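Local coordinates for coat protein (Tobacco streak virus, PDB 4Y6X) that forms the shell of the virus as its capsid protein and binds RNA, and probably also takes part in packaging viral RNA and starting its translation, at residues S33-K38 / D44-K49; I126-D131 / V140-Y145; G77-V82 / T105-D110; K49-G54 / Y145-S150. One frame throughout, in Å; residues are numbered along the deposited sequence.

Contact 1: S33-K38 / D44-K49; sequences SEWSAK and DAIPFK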
# COMPACT_ATOMS: atom_id res chain seq x y z
N SER A 33 -3.59 -9.59 -1.19
CA SER A 33 -3.15 -10.63 -0.21
C SER A 33 -3.39 -12.07 -0.67
O SER A 33 -4.41 -12.33 -1.36
CB SER A 33 -3.93 -10.45 1.10
OG SER A 33 -3.67 -9.16 1.64
N GLU A 34 -2.49 -12.98 -0.29
CA GLU A 34 -2.69 -14.44 -0.50
C GLU A 34 -3.80 -14.90 0.43
O GLU A 34 -3.96 -14.35 1.50
CB GLU A 34 -1.44 -15.28 -0.19
N TRP A 35 -4.57 -15.89 0.02
CA TRP A 35 -5.72 -16.32 0.78
C TRP A 35 -5.31 -17.50 1.64
O TRP A 35 -4.72 -18.52 1.14
CB TRP A 35 -6.82 -16.80 -0.13
CG TRP A 35 -7.53 -15.76 -0.91
CD1 TRP A 35 -7.12 -14.48 -1.19
CD2 TRP A 35 -8.79 -15.92 -1.53
NE1 TRP A 35 -8.07 -13.84 -1.96
CE2 TRP A 35 -9.10 -14.70 -2.17
CE3 TRP A 35 -9.70 -16.97 -1.63
CZ2 TRP A 35 -10.28 -14.51 -2.92
CZ3 TRP A 35 -10.86 -16.79 -2.37
CH2 TRP A 35 -11.14 -15.56 -2.99
N SER A 36 -5.64 -17.43 2.91
CA SER A 36 -5.39 -18.56 3.79
C SER A 36 -6.49 -19.62 3.68
O SER A 36 -7.60 -19.37 3.23
CB SER A 36 -5.41 -18.09 5.21
OG SER A 36 -4.24 -17.35 5.46
N ALA A 37 -6.16 -20.81 4.15
CA ALA A 37 -7.12 -21.88 4.26
C ALA A 37 -8.27 -21.43 5.16
O ALA A 37 -8.09 -20.57 5.99
CB ALA A 37 -6.44 -23.11 4.82
N LYS A 38 -9.45 -22.01 4.99
CA LYS A 38 -10.50 -21.66 5.93
C LYS A 38 -11.23 -22.84 6.57
O LYS A 38 -11.20 -23.95 6.07
CB LYS A 38 -11.45 -20.67 5.34
CG LYS A 38 -12.25 -21.17 4.19
CD LYS A 38 -13.26 -20.10 3.84
CE LYS A 38 -14.16 -20.61 2.74
NZ LYS A 38 -14.95 -19.48 2.19
N ASP A 44 -16.42 -16.71 -0.48
CA ASP A 44 -15.23 -15.86 -0.47
C ASP A 44 -15.56 -14.53 -1.11
O ASP A 44 -16.04 -14.50 -2.25
CB ASP A 44 -14.10 -16.52 -1.24
CG ASP A 44 -13.60 -17.79 -0.55
OD1 ASP A 44 -13.30 -17.65 0.66
OD2 ASP A 44 -13.50 -18.86 -1.20
N ALA A 45 -15.40 -13.45 -0.37
CA ALA A 45 -15.78 -12.12 -0.80
C ALA A 45 -14.67 -11.16 -0.45
O ALA A 45 -14.15 -11.21 0.64
CB ALA A 45 -17.04 -11.67 -0.09
N ILE A 46 -14.35 -10.27 -1.37
CA ILE A 46 -13.50 -9.13 -1.05
C ILE A 46 -14.27 -7.82 -1.22
O ILE A 46 -14.67 -7.48 -2.34
CB ILE A 46 -12.27 -9.14 -1.93
CG1 ILE A 46 -11.55 -10.46 -1.70
CG2 ILE A 46 -11.37 -7.95 -1.57
CD1 ILE A 46 -10.36 -10.63 -2.58
N PRO A 47 -14.49 -7.07 -0.11
CA PRO A 47 -15.22 -5.82 -0.21
C PRO A 47 -14.43 -4.73 -0.91
O PRO A 47 -13.20 -4.70 -0.83
CB PRO A 47 -15.45 -5.41 1.25
CG PRO A 47 -15.06 -6.58 2.08
CD PRO A 47 -14.07 -7.35 1.27
N PHE A 48 -15.14 -3.88 -1.63
CA PHE A 48 -14.51 -2.78 -2.35
C PHE A 48 -13.72 -1.84 -1.44
O PHE A 48 -12.66 -1.37 -1.84
CB PHE A 48 -15.51 -2.00 -3.19
CG PHE A 48 -14.88 -1.06 -4.14
CD1 PHE A 48 -14.25 -1.52 -5.27
CD2 PHE A 48 -14.92 0.32 -3.91
CE1 PHE A 48 -13.64 -0.62 -6.15
CE2 PHE A 48 -14.36 1.22 -4.81
CZ PHE A 48 -13.72 0.74 -5.95
N LYS A 49 -14.21 -1.55 -0.24
CA LYS A 49 -13.47 -0.67 0.68
C LYS A 49 -12.10 -1.24 0.98
O LYS A 49 -11.16 -0.50 1.07
CB LYS A 49 -14.23 -0.37 1.99
O HOH W 1 -14.60 -21.07 -0.75

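Contact 2: I126-D131 / V140-Y145; sequences IVWCLD and VQLAGY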
# COMPACT_ATOMS: atom_id res chain seq x y z
N ILE A 126 -16.55 -8.32 -4.48
CA ILE A 126 -16.42 -9.38 -5.46
C ILE A 126 -16.50 -10.69 -4.71
O ILE A 126 -15.89 -10.84 -3.67
CB ILE A 126 -15.14 -9.21 -6.27
CG1 ILE A 126 -15.29 -7.96 -7.13
CG2 ILE A 126 -14.97 -10.39 -7.22
CD1 ILE A 126 -13.99 -7.28 -7.27
N VAL A 127 -17.27 -11.61 -5.25
CA VAL A 127 -17.54 -12.87 -4.61
C VAL A 127 -17.20 -14.02 -5.54
O VAL A 127 -17.59 -14.00 -6.69
CB VAL A 127 -19.04 -12.96 -4.22
CG1 VAL A 127 -19.37 -14.31 -3.58
CG2 VAL A 127 -19.44 -11.85 -3.28
N TRP A 128 -16.50 -15.03 -5.02
CA TRP A 128 -16.19 -16.25 -5.74
C TRP A 128 -16.92 -17.45 -5.12
O TRP A 128 -16.96 -17.56 -3.90
CB TRP A 128 -14.71 -16.60 -5.64
CG TRP A 128 -13.82 -15.77 -6.42
CD1 TRP A 128 -13.26 -16.09 -7.60
CD2 TRP A 128 -13.36 -14.45 -6.09
NE1 TRP A 128 -12.48 -15.05 -8.06
CE2 TRP A 128 -12.52 -14.03 -7.14
CE3 TRP A 128 -13.57 -13.58 -5.01
CZ2 TRP A 128 -11.89 -12.79 -7.15
CZ3 TRP A 128 -12.92 -12.35 -5.00
CH2 TRP A 128 -12.07 -11.98 -6.05
N CYS A 129 -17.45 -18.32 -5.97
CA CYS A 129 -18.03 -19.63 -5.54
C CYS A 129 -17.30 -20.76 -6.25
O CYS A 129 -17.43 -20.94 -7.47
CB CYS A 129 -19.51 -19.72 -5.94
SG CYS A 129 -20.45 -18.25 -5.46
N LEU A 130 -16.55 -21.55 -5.50
CA LEU A 130 -15.81 -22.64 -6.06
C LEU A 130 -16.62 -23.93 -6.00
O LEU A 130 -17.24 -24.21 -5.00
CB LEU A 130 -14.50 -22.81 -5.30
CG LEU A 130 -13.35 -21.92 -5.80
CD1 LEU A 130 -13.67 -20.45 -5.58
CD2 LEU A 130 -12.11 -22.25 -5.05
N ASP A 131 -16.50 -24.73 -7.05
CA ASP A 131 -17.11 -26.06 -7.13
C ASP A 131 -16.46 -27.03 -6.16
O ASP A 131 -17.14 -27.77 -5.50
CB ASP A 131 -16.99 -26.64 -8.55
CG ASP A 131 -17.89 -25.91 -9.58
OD1 ASP A 131 -18.62 -24.95 -9.21
OD2 ASP A 131 -17.82 -26.27 -10.79
N VAL A 140 -7.91 -19.28 -4.59
CA VAL A 140 -7.90 -18.24 -5.62
C VAL A 140 -6.65 -17.35 -5.42
O VAL A 140 -6.34 -16.95 -4.30
CB VAL A 140 -9.12 -17.35 -5.49
CG1 VAL A 140 -9.06 -16.19 -6.46
CG2 VAL A 140 -10.39 -18.14 -5.70
N GLN A 141 -5.87 -17.16 -6.44
CA GLN A 141 -4.70 -16.30 -6.37
C GLN A 141 -4.96 -15.10 -7.27
O GLN A 141 -5.14 -15.27 -8.48
CB GLN A 141 -3.43 -17.04 -6.81
CG GLN A 141 -3.21 -18.32 -6.02
CD GLN A 141 -2.18 -19.19 -6.68
OE1 GLN A 141 -1.11 -18.71 -7.05
NE2 GLN A 141 -2.49 -20.41 -6.87
N LEU A 142 -4.98 -13.93 -6.67
CA LEU A 142 -5.31 -12.69 -7.33
C LEU A 142 -4.07 -11.95 -7.76
O LEU A 142 -3.12 -11.86 -7.03
CB LEU A 142 -6.07 -11.76 -6.41
CG LEU A 142 -7.51 -12.19 -6.31
CD1 LEU A 142 -8.01 -11.87 -4.93
CD2 LEU A 142 -8.32 -11.50 -7.39
N ALA A 143 -4.08 -11.44 -8.97
CA ALA A 143 -3.09 -10.44 -9.40
C ALA A 143 -3.32 -9.16 -8.65
O ALA A 143 -4.35 -9.03 -7.92
CB ALA A 143 -3.25 -10.20 -10.86
N GLY A 144 -2.44 -8.20 -8.80
CA GLY A 144 -2.73 -6.83 -8.31
C GLY A 144 -4.10 -6.30 -8.78
O GLY A 144 -4.57 -6.65 -9.86
N TYR A 145 -4.75 -5.50 -7.96
CA TYR A 145 -5.99 -4.82 -8.33
C TYR A 145 -5.62 -3.58 -9.10
O TYR A 145 -4.64 -2.91 -8.72
CB TYR A 145 -6.70 -4.35 -7.11
CG TYR A 145 -7.04 -5.43 -6.11
CD1 TYR A 145 -7.88 -6.46 -6.44
CD2 TYR A 145 -6.53 -5.39 -4.83
CE1 TYR A 145 -8.20 -7.43 -5.52
CE2 TYR A 145 -6.80 -6.36 -3.91
CZ TYR A 145 -7.65 -7.38 -4.26
OH TYR A 145 -7.97 -8.32 -3.32

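Contact 3: G77-V82 / T105-D110; sequences GTFGMV and TYRSRD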
# COMPACT_ATOMS: atom_id res chain seq x y z
N GLY A 77 -15.51 -22.66 -11.13
CA GLY A 77 -16.47 -21.99 -10.28
C GLY A 77 -17.07 -20.80 -10.97
O GLY A 77 -16.98 -20.68 -12.19
N THR A 78 -17.67 -19.92 -10.19
CA THR A 78 -18.21 -18.71 -10.73
C THR A 78 -17.85 -17.52 -9.83
O THR A 78 -17.50 -17.67 -8.67
CB THR A 78 -19.74 -18.82 -10.88
OG1 THR A 78 -20.30 -19.06 -9.61
CG2 THR A 78 -20.18 -20.00 -11.83
N PHE A 79 -17.94 -16.33 -10.40
CA PHE A 79 -17.70 -15.14 -9.66
C PHE A 79 -18.43 -13.95 -10.19
O PHE A 79 -18.82 -13.88 -11.35
CB PHE A 79 -16.20 -14.86 -9.60
CG PHE A 79 -15.66 -14.21 -10.83
CD1 PHE A 79 -15.59 -14.90 -12.07
CD2 PHE A 79 -15.20 -12.92 -10.76
CE1 PHE A 79 -15.05 -14.30 -13.21
CE2 PHE A 79 -14.68 -12.31 -11.89
CZ PHE A 79 -14.62 -12.97 -13.12
N GLY A 80 -18.53 -12.94 -9.35
CA GLY A 80 -19.03 -11.64 -9.82
C GLY A 80 -19.15 -10.63 -8.71
O GLY A 80 -18.79 -10.89 -7.58
N MET A 81 -19.58 -9.44 -9.08
CA MET A 81 -19.72 -8.32 -8.15
C MET A 81 -21.10 -8.28 -7.55
O MET A 81 -22.06 -8.46 -8.27
CB MET A 81 -19.42 -7.01 -8.88
CG MET A 81 -19.38 -5.76 -7.98
SD MET A 81 -18.74 -4.30 -8.91
CE MET A 81 -17.06 -4.32 -8.26
N VAL A 82 -21.20 -8.07 -6.25
CA VAL A 82 -22.48 -7.91 -5.56
C VAL A 82 -22.56 -6.57 -4.85
O VAL A 82 -21.51 -5.99 -4.53
CB VAL A 82 -22.73 -9.00 -4.54
CG1 VAL A 82 -22.61 -10.34 -5.21
CG2 VAL A 82 -21.76 -8.91 -3.38
N THR A 105 -6.75 -21.79 -14.90
CA THR A 105 -6.80 -20.96 -16.10
C THR A 105 -7.00 -19.50 -15.70
O THR A 105 -7.96 -19.13 -15.03
CB THR A 105 -7.95 -21.46 -16.99
OG1 THR A 105 -7.71 -22.86 -17.27
CG2 THR A 105 -7.98 -20.75 -18.30
N TYR A 106 -6.05 -18.67 -16.08
CA TYR A 106 -6.15 -17.22 -15.80
C TYR A 106 -7.50 -16.72 -16.31
O TYR A 106 -7.89 -16.95 -17.44
CB TYR A 106 -5.01 -16.46 -16.45
CG TYR A 106 -5.07 -14.98 -16.17
CD1 TYR A 106 -4.57 -14.45 -14.95
CD2 TYR A 106 -5.62 -14.08 -17.09
CE1 TYR A 106 -4.63 -13.10 -14.65
CE2 TYR A 106 -5.65 -12.71 -16.82
CZ TYR A 106 -5.13 -12.21 -15.62
OH TYR A 106 -5.14 -10.87 -15.35
N ARG A 107 -8.18 -15.97 -15.49
CA ARG A 107 -9.42 -15.31 -15.85
C ARG A 107 -9.33 -13.85 -15.46
O ARG A 107 -8.81 -13.50 -14.40
CB ARG A 107 -10.50 -15.99 -15.06
CG ARG A 107 -11.88 -15.50 -15.24
CD ARG A 107 -12.18 -15.69 -16.69
NE ARG A 107 -13.53 -16.14 -16.92
CZ ARG A 107 -14.28 -15.78 -17.96
NH1 ARG A 107 -13.79 -15.00 -18.94
NH2 ARG A 107 -15.53 -16.21 -18.02
N SER A 108 -9.86 -12.97 -16.28
CA SER A 108 -9.89 -11.59 -15.85
C SER A 108 -11.23 -10.96 -16.11
O SER A 108 -12.08 -11.55 -16.73
CB SER A 108 -8.79 -10.83 -16.56
OG SER A 108 -8.99 -10.85 -17.94
N ARG A 109 -11.45 -9.79 -15.53
CA ARG A 109 -12.71 -9.07 -15.68
C ARG A 109 -12.51 -7.60 -15.45
O ARG A 109 -11.75 -7.22 -14.54
CB ARG A 109 -13.73 -9.59 -14.65
CG ARG A 109 -15.13 -9.00 -14.66
CD ARG A 109 -16.12 -9.62 -15.56
NE ARG A 109 -17.47 -9.55 -15.01
CZ ARG A 109 -18.30 -8.49 -15.09
NH1 ARG A 109 -17.95 -7.36 -15.70
NH2 ARG A 109 -19.51 -8.57 -14.54
N ASP A 110 -13.15 -6.80 -16.30
CA ASP A 110 -13.23 -5.34 -16.14
C ASP A 110 -14.58 -4.95 -15.64
O ASP A 110 -15.57 -5.26 -16.28
CB ASP A 110 -13.05 -4.72 -17.53
O HOH W 2 -18.07 -11.77 -13.60

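Contact 4: K49-G54 / Y145-S150; sequences KTIVEG and YWIAIS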
# COMPACT_ATOMS: atom_id res chain seq x y z
N LYS A 49 -14.21 -1.55 -0.24
CA LYS A 49 -13.47 -0.67 0.68
C LYS A 49 -12.10 -1.24 0.98
O LYS A 49 -11.16 -0.50 1.07
CB LYS A 49 -14.23 -0.37 1.99
N THR A 50 -11.98 -2.57 1.09
CA THR A 50 -10.71 -3.23 1.31
C THR A 50 -9.80 -3.12 0.10
O THR A 50 -8.62 -3.00 0.25
CB THR A 50 -10.91 -4.74 1.58
OG1 THR A 50 -11.67 -4.87 2.78
CG2 THR A 50 -9.60 -5.53 1.73
N ILE A 51 -10.35 -3.25 -1.10
CA ILE A 51 -9.55 -3.14 -2.28
C ILE A 51 -8.85 -1.79 -2.34
O ILE A 51 -7.70 -1.68 -2.72
CB ILE A 51 -10.38 -3.37 -3.55
CG1 ILE A 51 -10.74 -4.84 -3.67
CG2 ILE A 51 -9.60 -2.93 -4.77
CD1 ILE A 51 -11.85 -5.16 -4.63
N VAL A 52 -9.56 -0.75 -1.94
CA VAL A 52 -9.08 0.62 -2.01
C VAL A 52 -8.20 1.05 -0.84
O VAL A 52 -7.39 1.94 -0.99
CB VAL A 52 -10.30 1.54 -2.17
CG1 VAL A 52 -10.00 2.96 -1.72
CG2 VAL A 52 -10.73 1.48 -3.61
N GLU A 53 -8.37 0.44 0.33
CA GLU A 53 -7.52 0.73 1.48
C GLU A 53 -6.05 0.65 1.10
O GLU A 53 -5.60 -0.31 0.48
CB GLU A 53 -7.83 -0.25 2.63
CG GLU A 53 -6.62 -1.00 3.23
CD GLU A 53 -6.22 -2.23 2.41
N GLY A 54 -5.29 1.66 1.50
CA GLY A 54 -3.85 1.68 1.24
C GLY A 54 -3.47 2.11 -0.17
O GLY A 54 -2.49 1.60 -0.73
N TYR A 145 -4.75 -5.50 -7.96
CA TYR A 145 -5.99 -4.82 -8.33
C TYR A 145 -5.62 -3.58 -9.10
O TYR A 145 -4.64 -2.91 -8.72
CB TYR A 145 -6.70 -4.35 -7.11
CG TYR A 145 -7.04 -5.43 -6.11
CD1 TYR A 145 -7.88 -6.46 -6.44
CD2 TYR A 145 -6.53 -5.39 -4.83
CE1 TYR A 145 -8.20 -7.43 -5.52
CE2 TYR A 145 -6.80 -6.36 -3.91
CZ TYR A 145 -7.65 -7.38 -4.26
OH TYR A 145 -7.97 -8.32 -3.32
N TRP A 146 -6.32 -3.31 -10.21
CA TRP A 146 -6.07 -2.08 -10.98
C TRP A 146 -7.37 -1.30 -11.00
O TRP A 146 -8.39 -1.87 -11.29
CB TRP A 146 -5.65 -2.40 -12.41
CG TRP A 146 -4.31 -2.89 -12.45
CD1 TRP A 146 -3.93 -4.18 -12.36
CD2 TRP A 146 -3.11 -2.12 -12.53
NE1 TRP A 146 -2.56 -4.27 -12.40
CE2 TRP A 146 -2.03 -3.03 -12.53
CE3 TRP A 146 -2.85 -0.77 -12.67
CZ2 TRP A 146 -0.69 -2.62 -12.59
CZ3 TRP A 146 -1.50 -0.35 -12.74
CH2 TRP A 146 -0.45 -1.28 -12.72
N ILE A 147 -7.32 -0.01 -10.70
CA ILE A 147 -8.46 0.84 -10.63
C ILE A 147 -8.17 2.10 -11.43
O ILE A 147 -7.12 2.72 -11.26
CB ILE A 147 -8.74 1.19 -9.19
CG1 ILE A 147 -8.78 -0.07 -8.38
CG2 ILE A 147 -10.07 1.89 -9.05
CD1 ILE A 147 -8.79 0.17 -6.90
N ALA A 148 -9.09 2.46 -12.31
CA ALA A 148 -9.01 3.71 -13.02
C ALA A 148 -9.82 4.73 -12.22
O ALA A 148 -10.99 4.50 -11.94
CB ALA A 148 -9.57 3.58 -14.40
N ILE A 149 -9.15 5.84 -11.86
CA ILE A 149 -9.71 6.88 -11.07
C ILE A 149 -9.52 8.24 -11.74
O ILE A 149 -8.69 8.40 -12.64
CB ILE A 149 -9.10 6.93 -9.69
CG1 ILE A 149 -7.62 7.19 -9.78
CG2 ILE A 149 -9.39 5.63 -8.95
CD1 ILE A 149 -6.99 7.56 -8.46
N SER A 150 -10.25 9.21 -11.26
CA SER A 150 -10.01 10.62 -11.65
C SER A 150 -8.59 11.00 -11.29
O SER A 150 -8.08 10.64 -10.22
CB SER A 150 -11.03 11.59 -10.97
OG SER A 150 -11.30 11.27 -9.62

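Contact 1: S33-K38 / D44-K49
W35 sets the six-membered half of its indole against the side chain of D44, and here the two segments pack tightly: CZ3 of W35 lies 3.4 Å from CG of D44, and CH2 of W35 comes within 3.6 Å of CB of D44. The ring and carboxylate planes stand 56° apart, which rules out a parallel stack. Further along strand 44-47, I46 stretches out (chi2 176°) and brings its terminal methyl CD1 to 3.9 Å from CZ2 of W35. A broad indole suits this place because one side chain can serve both D44 and I46, which point toward it; it also packs on V140 and L142 of the facing sheet, and meets the ring of W128 edge-to-face.

The other end is polar and reached by water. K38 starts with CG lodged between its backbone N and carbonyl carbon (chi1 66°), then runs extended, so that its amine approaches D44 from the opposite direction. The resulting salt bridge, 2.9 Å from NZ of K38 to OD1 of D44, arrives from well above the carboxylate plane. A water donates to OD2 of D44 and has only a weak link to NZ of K38, whose amine is also bonded to T42 O.

OD1 of D44 has a second cationic partner in R139. With two positive charges beside it, the carboxylate is likely to stay ionised despite lying against an indole: apolar packing fixes the start of the D44 side chain, while charge and water hold its end.

Contact 2: I126-D131 / V140-Y145
W128 and V140 face each other across the interior of a jelly-roll sandwich, W128 on the sheet that holds strand 125-130 and V140 on the sheet that holds strand 140-150. The local strand axes approach to 10.7 Å and run roughly antiparallel, at 148°; side chains fill that distance, and no hydrogen bond joins the segments.

One interaction is of the CH-pi kind. CG1 of V140 lies over a face of the W128 indole, 4.2 Å from the centroid of the five-membered ring and 22° off its normal. A valine suits the position, since its two methyls can be used separately: chi1 of 174° leaves CG1 anti to the backbone N and over the ring, and CG2 on the other branch.

The remaining contacts are plain apolar packing. CG2 of V140 touches CD1 of W128 at 4.0 Å and CD1 of L130 at the same distance, filling the angle between two residues of the strand. L142 comes up from the opposite direction to the indole's six-membered ring, its CD2 3.8 Å from CZ2 of W128. F71 of strand 63-73 packs on V140 and L142 and meets W128 edge-to-face, which extends the aromatic cluster to the facing sheet.

The indole is gripped from both sides: on the face turned from V140, CG2 of I126 stands 3.4 Å above the ring plane, offset toward the rim.

Contact 3: G77-V82 / T105-D110
F79 points the far end of its ring at two arginines, R107 and R109, but meets their aliphatic portions. Its CB leaves the backbone beside the neighbouring strand 125-130, close to O of V127. With chi1 at 80°, CG falls between the backbone N and the carbonyl carbon, and this turns the ring across the sandwich toward strand 107-117. CG, CD1 and CD2 make no close approach to the other segment. The outer atoms do: CE1 is 4.0 Å from CG of R107, CE2 is equally far from CB of R109, and CZ, at the tip, reaches CB of R109 at 3.8 Å. That methylene sits at the ring edge, in its plane.

Arginine fits here because the methylenes next to its backbone can border an aromatic ring while the charged end turns elsewhere. R109 bends at chi2 and chi3, and its NE gives a hydrogen bond of 2.7 Å to a water that in turn donates to O of F79, 3.2 Å away. The same water lies at the edge of the guanidinium, in its plane, and over one face of the F79 ring, near the rim. It thus links the two sheets where the side chains themselves form no bond. R107 sends NH2 to G100 O and NH1 to N164 O of the second subunit.

S108 is bonded to that subunit through both its backbone and its hydroxyl, the latter to V163 O. An aromatic residue bridging the two sheets of a jelly roll, with a partner's C-terminal residues along the border strand, fits the domain-swapped dimer this coat protein forms.

Contact 4: K49-G54 / Y145-S150
The Y145 ring carries I51 on one face: CG1 of I51 stands over the centre, 4.0 Å from the centroid and 10° off the normal, in a CH-pi contact. CG2 of the same residue settles nearer the root of the ring, 3.8 Å from CG of Y145. At the far end of the ring, the hydroxyl of Y145 packs against CD1 of I46. The isoleucine I51 crosses the tyrosine at about a right angle, which lets both branches touch the flat surface. W146, the next residue, faces the other way and meets F161 of the second subunit edge-to-face.

Beta-branched residues do the rest. In I51, chi1 of -73° puts CG1 anti to the carbonyl carbon and CG2 anti to the backbone N; CG2 can therefore lean on Y145 and also touch CD1 of I147 at 3.8 Å. V52 leaves the helix pointing away from the strand, yet its CG2 still lies 4.0 Å from CD1 of I147. CD1 of I147 is thus touched by two successive helix residues, I51 and V52. F64 of strand 63-73 packs on both V52 and I147.

No hydrogen bond joins the segments. The last helical turn is closed by E53 N bonded to K49 O, 3.0 Å, and NH2 of R30, on the adjoining strand 25-30, donates to T50 O. Between the two segments themselves the grip is wholly apolar, with all four touching residues buried. A short helix between two strands, packed by its apolar side on the strand it faces, joins the jelly-roll core here.

Overall arrangement
Contacts 2 and 4 are buried in the sandwich, contact 3 is partly buried and contact 1 is at its surface. Contacts 1 and 2, with centres 8 Å apart, are joined by probable backbone hydrogen bonds between strands 44-47 and 125-130, D44 O to W128 N at 2.9 Å and I46 N to I126 O at 2.8 Å. Contacts 2 and 3 have centres 7 Å apart and are tied likewise, C129 N to T78 O at 2.8 Å. Contact 4 shares K49 with contact 1 and Y145 with contact 2, while its centre lies about 17 Å from that of contact 3. Segments of contacts 2 and 3 also touch the second subunit, contact 3 the more extensively.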